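Local coordinates for protein probable fatty acyl-CoA transferase Rv3272 (Mycobacterium tuberculosis, PDB 5YX6) that binds fatty acyl-CoAs, palmitoyl-CoA most tightly, and probably acts as a family III CoA transferase in fatty acid metabolism, at residues 66-78 against 378-391. Residues are numbered along the deposited sequence; the frame is centred on the assembly and turned at random.
Sequences FLPNNRGKKSVTV and DPPPTAGEHNAVFL
S75 and H386 grip each other twice: S75 N donates to H386 ND1 at 3.0 Å, 21° out of the imidazole plane, and H386 N returns a bond to S75 O at 2.8 Å, nearly in line with the carbonyl. The first bond uses ND1 as acceptor, so a neutral ring would probably carry its proton on NE2. K74 CB lies over one ring face, 3.7 Å from its centroid, a CH-pi contact, and E385 CG over the rim of the opposite face; together they help fix the ring's rotation. With its OG anti to the backbone N (chi1 179°), S75 accepts from G384 N at 2.9 Å and also hydrogen-bonds E42. Two residues along the strand, T77 N donates to N387 OD1 at 2.7 Å, in the carbonyl plane on a lone pair. V76 CG1 and K74 CD meet the F390 ring at its edge; K74's amine forms a salt bridge with E37. L391 packs on V76 and V78. Toward the other end, P380 packs on F66 CE2 and L67 CD1, and G72 N bonds P379 O at 3.2 Å from above its carbonyl plane. Behind them, K73 NZ hydrogen-bonds N69 O and N70 OD1 and forms a salt bridge with D17. Strand 74-77 is outermost, within this chain, in the Rossmann domain's parallel sheet, beside strand 37-42. The C-terminal tail thus satisfies edge-strand polar groups through side chains and turn amides, not as another regular strand.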
ATOM      1  N   PHE A  66      -7.823  -3.650 -17.339  1.00 41.90           N
ATOM      2  CA  PHE A  66      -9.221  -3.909 -17.019  1.00 40.99           C
ATOM      3  C   PHE A  66      -9.486  -5.282 -16.385  1.00 36.57           C
ATOM      4  O   PHE A  66     -10.146  -5.383 -15.354  1.00 35.77           O
ATOM      5  CB  PHE A  66     -10.090  -3.773 -18.274  1.00 36.93           C
ATOM      6  CG  PHE A  66     -11.551  -3.998 -18.012  1.00 38.80           C
ATOM      7  CD1 PHE A  66     -12.329  -2.981 -17.476  1.00 39.53           C
ATOM      8  CD2 PHE A  66     -12.137  -5.231 -18.256  1.00 32.71           C
ATOM      9  CE1 PHE A  66     -13.672  -3.176 -17.213  1.00 37.49           C
ATOM     10  CE2 PHE A  66     -13.474  -5.439 -17.996  1.00 40.96           C
ATOM     11  CZ  PHE A  66     -14.250  -4.406 -17.471  1.00 40.24           C
ATOM     12  N   LEU A  67      -8.971  -6.334 -17.003  1.00 35.93           N
ATOM     13  CA  LEU A  67      -9.342  -7.695 -16.619  1.00 39.11           C
ATOM     14  C   LEU A  67      -9.054  -8.101 -15.157  1.00 39.42           C
ATOM     15  O   LEU A  67      -9.911  -8.712 -14.511  1.00 39.29           O
ATOM     16  CB  LEU A  67      -8.665  -8.698 -17.559  1.00 39.00           C
ATOM     17  CG  LEU A  67      -9.060 -10.154 -17.305  1.00 34.79           C
ATOM     18  CD1 LEU A  67      -9.814 -10.690 -18.515  1.00 34.13           C
ATOM     19  CD2 LEU A  67      -7.859 -11.013 -17.000  1.00 36.52           C
ATOM     20  N   PRO A  68      -7.859  -7.779 -14.625  1.00 42.03           N
ATOM     21  CA  PRO A  68      -7.586  -8.308 -13.280  1.00 35.21           C
ATOM     22  C   PRO A  68      -8.454  -7.733 -12.153  1.00 36.75           C
ATOM     23  O   PRO A  68      -8.621  -8.407 -11.142  1.00 41.21           O
ATOM     24  CB  PRO A  68      -6.118  -7.931 -13.044  1.00 39.01           C
ATOM     25  CG  PRO A  68      -5.558  -7.640 -14.379  1.00 39.01           C
ATOM     26  CD  PRO A  68      -6.686  -7.080 -15.182  1.00 42.51           C
ATOM     27  N   ASN A  69      -9.001  -6.531 -12.313  1.00 35.27           N
ATOM     28  CA  ASN A  69      -9.717  -5.900 -11.211  1.00 33.86           C
ATOM     29  C   ASN A  69     -11.240  -5.777 -11.400  1.00 36.01           C
ATOM     30  O   ASN A  69     -11.892  -5.014 -10.685  1.00 30.36           O
ATOM     31  CB  ASN A  69      -9.142  -4.507 -10.935  1.00 30.75           C
ATOM     32  CG  ASN A  69      -7.707  -4.547 -10.436  1.00 34.78           C
ATOM     33  OD1 ASN A  69      -7.300  -5.468  -9.729  1.00 35.09           O
ATOM     34  ND2 ASN A  69      -6.946  -3.522 -10.774  1.00 37.30           N
ATOM     35  N   ASN A  70     -11.810  -6.517 -12.349  1.00 33.17           N
ATOM     36  CA  ASN A  70     -13.254  -6.453 -12.578  1.00 30.63           C
ATOM     37  C   ASN A  70     -13.898  -7.819 -12.753  1.00 30.68           C
ATOM     38  O   ASN A  70     -14.970  -7.939 -13.330  1.00 34.89           O
ATOM     39  CB  ASN A  70     -13.547  -5.578 -13.796  1.00 33.56           C
ATOM     40  CG  ASN A  70     -13.083  -4.167 -13.597  1.00 27.91           C
ATOM     41  OD1 ASN A  70     -13.731  -3.379 -12.920  1.00 30.98           O
ATOM     42  ND2 ASN A  70     -11.915  -3.860 -14.124  1.00 31.21           N
ATOM     43  N   ARG A  71     -13.239  -8.853 -12.254  1.00 30.48           N
ATOM     44  CA  ARG A  71     -13.784 -10.194 -12.316  1.00 31.65           C
ATOM     45  C   ARG A  71     -14.955 -10.339 -11.348  1.00 35.27           C
ATOM     46  O   ARG A  71     -14.902  -9.849 -10.221  1.00 34.72           O
ATOM     47  CB  ARG A  71     -12.682 -11.212 -12.024  1.00 32.93           C
ATOM     48  CG  ARG A  71     -11.559 -11.176 -13.050  1.00 35.91           C
ATOM     49  CD  ARG A  71     -10.311 -11.898 -12.595  1.00 29.97           C
ATOM     50  NE  ARG A  71      -9.734 -11.276 -11.405  1.00 35.76           N
ATOM     51  CZ  ARG A  71      -9.804 -11.782 -10.179  1.00 33.54           C
ATOM     52  NH1 ARG A  71      -9.251 -11.137  -9.162  1.00 39.64           N
ATOM     53  NH2 ARG A  71     -10.431 -12.929  -9.970  1.00 39.56           N
ATOM     54  N   GLY A  72     -16.035 -10.964 -11.809  1.00 37.34           N
ATOM     55  CA  GLY A  72     -17.167 -11.249 -10.947  1.00 33.81           C
ATOM     56  C   GLY A  72     -18.026 -10.023 -10.722  1.00 29.35           C
ATOM     57  O   GLY A  72     -18.964 -10.048  -9.930  1.00 31.13           O
ATOM     58  N   LYS A  73     -17.696  -8.932 -11.399  1.00 31.02           N
ATOM     59  CA  LYS A  73     -18.531  -7.749 -11.316  1.00 29.08           C
ATOM     60  C   LYS A  73     -19.663  -7.819 -12.330  1.00 34.26           C
ATOM     61  O   LYS A  73     -19.638  -8.639 -13.249  1.00 31.73           O
ATOM     62  CB  LYS A  73     -17.708  -6.486 -11.522  1.00 25.38           C
ATOM     63  CG  LYS A  73     -16.768  -6.192 -10.373  1.00 29.51           C
ATOM     64  CD  LYS A  73     -16.031  -4.883 -10.588  1.00 33.17           C
ATOM     65  CE  LYS A  73     -14.939  -4.660  -9.545  1.00 29.73           C
ATOM     66  NZ  LYS A  73     -14.268  -3.346  -9.783  1.00 33.44           N
ATOM     67  N   LYS A  74     -20.675  -6.984 -12.125  1.00 31.55           N
ATOM     68  CA  LYS A  74     -21.721  -6.788 -13.111  1.00 31.04           C
ATOM     69  C   LYS A  74     -21.567  -5.429 -13.768  1.00 30.34           C
ATOM     70  O   LYS A  74     -20.849  -4.569 -13.260  1.00 31.12           O
ATOM     71  CB  LYS A  74     -23.092  -6.966 -12.462  1.00 31.25           C
ATOM     72  CG  LYS A  74     -23.158  -8.312 -11.785  1.00 30.18           C
ATOM     73  CD  LYS A  74     -24.530  -8.715 -11.328  1.00 34.81           C
ATOM     74  CE  LYS A  74     -24.473 -10.131 -10.765  1.00 37.09           C
ATOM     75  NZ  LYS A  74     -25.775 -10.586 -10.200  1.00 53.82           N
ATOM     76  N   SER A  75     -22.227  -5.240 -14.904  1.00 29.49           N
ATOM     77  CA  SER A  75     -22.074  -4.005 -15.657  1.00 28.75           C
ATOM     78  C   SER A  75     -23.387  -3.433 -16.173  1.00 31.93           C
ATOM     79  O   SER A  75     -24.241  -4.156 -16.700  1.00 31.11           O
ATOM     80  CB  SER A  75     -21.114  -4.226 -16.839  1.00 28.23           C
ATOM     81  OG  SER A  75     -20.960  -3.046 -17.618  1.00 26.77           O
ATOM     82  N   VAL A  76     -23.542  -2.126 -15.995  1.00 26.60           N
ATOM     83  CA  VAL A  76     -24.604  -1.398 -16.651  1.00 30.14           C
ATOM     84  C   VAL A  76     -23.921  -0.321 -17.478  1.00 35.97           C
ATOM     85  O   VAL A  76     -22.890   0.230 -17.085  1.00 35.06           O
ATOM     86  CB  VAL A  76     -25.657  -0.793 -15.670  1.00 30.41           C
ATOM     87  CG1 VAL A  76     -26.282  -1.893 -14.817  1.00 27.58           C
ATOM     88  CG2 VAL A  76     -25.055   0.305 -14.801  1.00 30.69           C
ATOM     89  N   THR A  77     -24.485  -0.060 -18.647  1.00 37.35           N
ATOM     90  CA  THR A  77     -23.982   0.970 -19.524  1.00 33.51           C
ATOM     91  C   THR A  77     -24.983   2.106 -19.549  1.00 36.99           C
ATOM     92  O   THR A  77     -26.188   1.911 -19.762  1.00 38.33           O
ATOM     93  CB  THR A  77     -23.721   0.400 -20.930  1.00 33.24           C
ATOM     94  OG1 THR A  77     -22.306   0.339 -21.154  1.00 44.93           O
ATOM     95  CG2 THR A  77     -24.377   1.243 -22.018  1.00 46.12           C
ATOM     96  N   VAL A  78     -24.479   3.302 -19.290  1.00 35.82           N
ATOM     97  CA  VAL A  78     -25.348   4.452 -19.172  1.00 42.98           C
ATOM     98  C   VAL A  78     -24.611   5.744 -19.533  1.00 44.16           C
ATOM     99  O   VAL A  78     -23.411   5.866 -19.290  1.00 40.98           O
ATOM    100  CB  VAL A  78     -25.901   4.506 -17.728  1.00 40.93           C
ATOM    101  CG1 VAL A  78     -25.462   5.761 -16.999  1.00 41.43           C
ATOM    102  CG2 VAL A  78     -27.409   4.323 -17.710  1.00 44.50           C
ATOM    103  N   ASP A 378     -15.264 -16.215 -11.732  1.00 42.73           N
ATOM    104  CA  ASP A 378     -15.978 -15.547 -12.821  1.00 38.93           C
ATOM    105  C   ASP A 378     -15.104 -14.572 -13.595  1.00 41.54           C
ATOM    106  O   ASP A 378     -14.234 -13.915 -13.025  1.00 38.63           O
ATOM    107  CB  ASP A 378     -17.207 -14.784 -12.303  1.00 41.68           C
ATOM    108  CG  ASP A 378     -18.133 -15.641 -11.463  1.00 61.41           C
ATOM    109  OD1 ASP A 378     -18.039 -16.886 -11.524  1.00 70.60           O
ATOM    110  OD2 ASP A 378     -18.964 -15.058 -10.732  1.00 68.76           O
ATOM    111  N   PRO A 379     -15.340 -14.479 -14.909  1.00 38.76           N
ATOM    112  CA  PRO A 379     -14.686 -13.497 -15.763  1.00 35.98           C
ATOM    113  C   PRO A 379     -15.281 -12.111 -15.537  1.00 32.81           C
ATOM    114  O   PRO A 379     -16.317 -11.979 -14.881  1.00 34.36           O
ATOM    115  CB  PRO A 379     -15.008 -14.002 -17.167  1.00 39.62           C
ATOM    116  CG  PRO A 379     -16.349 -14.627 -17.008  1.00 37.25           C
ATOM    117  CD  PRO A 379     -16.324 -15.281 -15.657  1.00 43.35           C
ATOM    118  N   PRO A 380     -14.628 -11.078 -16.071  1.00 35.34           N
ATOM    119  CA  PRO A 380     -15.254  -9.755 -16.058  1.00 35.51           C
ATOM    120  C   PRO A 380     -16.543  -9.752 -16.872  1.00 34.66           C
ATOM    121  O   PRO A 380     -16.680 -10.571 -17.782  1.00 35.83           O
ATOM    122  CB  PRO A 380     -14.195  -8.859 -16.701  1.00 32.90           C
ATOM    123  CG  PRO A 380     -13.315  -9.797 -17.464  1.00 36.55           C
ATOM    124  CD  PRO A 380     -13.287 -11.053 -16.672  1.00 34.84           C
ATOM    125  N   PRO A 381     -17.479  -8.850 -16.545  1.00 32.41           N
ATOM    126  CA  PRO A 381     -18.697  -8.667 -17.344  1.00 36.49           C
ATOM    127  C   PRO A 381     -18.402  -8.012 -18.693  1.00 31.80           C
ATOM    128  O   PRO A 381     -17.471  -7.215 -18.789  1.00 34.23           O
ATOM    129  CB  PRO A 381     -19.545  -7.728 -16.480  1.00 30.98           C
ATOM    130  CG  PRO A 381     -18.518  -6.897 -15.752  1.00 31.98           C
ATOM    131  CD  PRO A 381     -17.384  -7.864 -15.452  1.00 30.19           C
ATOM    132  N   THR A 382     -19.201  -8.319 -19.709  1.00 28.72           N
ATOM    133  CA  THR A 382     -19.155  -7.554 -20.947  1.00 33.75           C
ATOM    134  C   THR A 382     -19.792  -6.193 -20.672  1.00 30.90           C
ATOM    135  O   THR A 382     -20.571  -6.044 -19.732  1.00 34.80           O
ATOM    136  CB  THR A 382     -19.885  -8.276 -22.107  1.00 36.16           C
ATOM    137  OG1 THR A 382     -21.255  -8.524 -21.752  1.00 35.32           O
ATOM    138  CG2 THR A 382     -19.203  -9.600 -22.418  1.00 30.71           C
ATOM    139  N   ALA A 383     -19.438  -5.191 -21.461  1.00 32.36           N
ATOM    140  CA  ALA A 383     -19.951  -3.848 -21.237  1.00 35.67           C
ATOM    141  C   ALA A 383     -21.485  -3.798 -21.335  1.00 37.55           C
ATOM    142  O   ALA A 383     -22.058  -4.106 -22.377  1.00 36.87           O
ATOM    143  CB  ALA A 383     -19.323  -2.886 -22.226  1.00 35.12           C
ATOM    144  N   GLY A 384     -22.141  -3.417 -20.243  1.00 33.51           N
ATOM    145  CA  GLY A 384     -23.581  -3.243 -20.249  1.00 32.04           C
ATOM    146  C   GLY A 384     -24.359  -4.544 -20.153  1.00 36.34           C
ATOM    147  O   GLY A 384     -25.572  -4.567 -20.391  1.00 35.10           O
ATOM    148  N   GLU A 385     -23.662  -5.619 -19.798  1.00 33.05           N
ATOM    149  CA  GLU A 385     -24.238  -6.959 -19.772  1.00 30.73           C
ATOM    150  C   GLU A 385     -25.538  -7.059 -18.974  1.00 32.01           C
ATOM    151  O   GLU A 385     -26.405  -7.868 -19.296  1.00 35.40           O
ATOM    152  CB  GLU A 385     -23.208  -7.953 -19.218  1.00 32.99           C
ATOM    153  CG  GLU A 385     -23.675  -9.414 -19.172  1.00 31.24           C
ATOM    154  CD  GLU A 385     -22.549 -10.388 -18.832  1.00 34.46           C
ATOM    155  OE1 GLU A 385     -21.375  -9.966 -18.846  1.00 35.03           O
ATOM    156  OE2 GLU A 385     -22.834 -11.569 -18.528  1.00 35.86           O
ATOM    157  N   HIS A 386     -25.698  -6.222 -17.958  1.00 30.28           N
ATOM    158  CA  HIS A 386     -26.854  -6.351 -17.081  1.00 32.79           C
ATOM    159  C   HIS A 386     -27.827  -5.180 -17.164  1.00 31.77           C
ATOM    160  O   HIS A 386     -28.583  -4.928 -16.227  1.00 31.44           O
ATOM    161  CB  HIS A 386     -26.373  -6.539 -15.644  1.00 34.86           C
ATOM    162  CG  HIS A 386     -25.432  -7.691 -15.483  1.00 33.57           C
ATOM    163  ND1 HIS A 386     -24.066  -7.553 -15.583  1.00 33.25           N
ATOM    164  CD2 HIS A 386     -25.663  -9.010 -15.283  1.00 29.78           C
ATOM    165  CE1 HIS A 386     -23.494  -8.733 -15.427  1.00 33.47           C
ATOM    166  NE2 HIS A 386     -24.442  -9.634 -15.245  1.00 29.60           N
ATOM    167  N   ASN A 387     -27.790  -4.464 -18.282  1.00 37.50           N
ATOM    168  CA  ASN A 387     -28.742  -3.387 -18.532  1.00 33.98           C
ATOM    169  C   ASN A 387     -30.197  -3.818 -18.342  1.00 35.58           C
ATOM    170  O   ASN A 387     -30.952  -3.159 -17.636  1.00 35.73           O
ATOM    171  CB  ASN A 387     -28.542  -2.824 -19.938  1.00 34.24           C
ATOM    172  CG  ASN A 387     -27.396  -1.829 -20.006  1.00 36.50           C
ATOM    173  OD1 ASN A 387     -26.720  -1.582 -19.009  1.00 35.10           O
ATOM    174  ND2 ASN A 387     -27.190  -1.236 -21.178  1.00 31.15           N
ATOM    175  N   ALA A 388     -30.599  -4.929 -18.945  1.00 33.85           N
ATOM    176  CA  ALA A 388     -31.991  -5.363 -18.814  1.00 34.99           C
ATOM    177  C   ALA A 388     -32.279  -5.766 -17.372  1.00 38.37           C
ATOM    178  O   ALA A 388     -33.407  -5.639 -16.900  1.00 39.62           O
ATOM    179  CB  ALA A 388     -32.305  -6.503 -19.764  1.00 36.02           C
ATOM    180  N   VAL A 389     -31.262  -6.239 -16.673  1.00 37.12           N
ATOM    181  CA  VAL A 389     -31.391  -6.625 -15.289  1.00 33.12           C
ATOM    182  C   VAL A 389     -31.510  -5.463 -14.305  1.00 36.83           C
ATOM    183  O   VAL A 389     -32.295  -5.522 -13.411  1.00 38.00           O
ATOM    184  CB  VAL A 389     -30.203  -7.482 -14.846  1.00 36.90           C
ATOM    185  CG1 VAL A 389     -30.380  -7.932 -13.429  1.00 34.27           C
ATOM    186  CG2 VAL A 389     -30.019  -8.671 -15.754  1.00 31.26           C
ATOM    187  N   PHE A 390     -30.708  -4.423 -14.450  1.00 35.56           N
ATOM    188  CA  PHE A 390     -30.752  -3.311 -13.515  1.00 37.03           C
ATOM    189  C   PHE A 390     -31.275  -1.941 -13.964  1.00 38.65           C
ATOM    190  O   PHE A 390     -31.474  -1.108 -13.139  1.00 38.89           O
ATOM    191  CB  PHE A 390     -29.388  -3.126 -12.854  1.00 33.19           C
ATOM    192  CG  PHE A 390     -28.904  -4.310 -12.113  1.00 33.76           C
ATOM    193  CD1 PHE A 390     -29.560  -4.757 -11.015  1.00 34.66           C
ATOM    194  CD2 PHE A 390     -27.785  -4.962 -12.513  1.00 31.79           C
ATOM    195  CE1 PHE A 390     -29.112  -5.847 -10.321  1.00 36.06           C
ATOM    196  CE2 PHE A 390     -27.323  -6.047 -11.845  1.00 31.57           C
ATOM    197  CZ  PHE A 390     -27.985  -6.491 -10.740  1.00 38.57           C
ATOM    198  N   LEU A 391     -31.500  -1.715 -15.241  1.00 39.71           N
ATOM    199  CA  LEU A 391     -31.980  -0.423 -15.685  1.00 37.68           C
ATOM    200  C   LEU A 391     -33.444  -0.405 -16.015  1.00 44.02           C
ATOM    201  O   LEU A 391     -34.193   0.169 -15.256  1.00 39.91           O
ATOM    202  CB  LEU A 391     -31.185   0.099 -16.844  1.00 30.00           C
ATOM    203  CG  LEU A 391     -29.704   0.167 -16.680  1.00 30.00           C
ATOM    204  CD1 LEU A 391     -29.119   0.564 -18.001  1.00 30.00           C
ATOM    205  CD2 LEU A 391     -29.332   1.144 -15.623  1.00 30.00           C
TER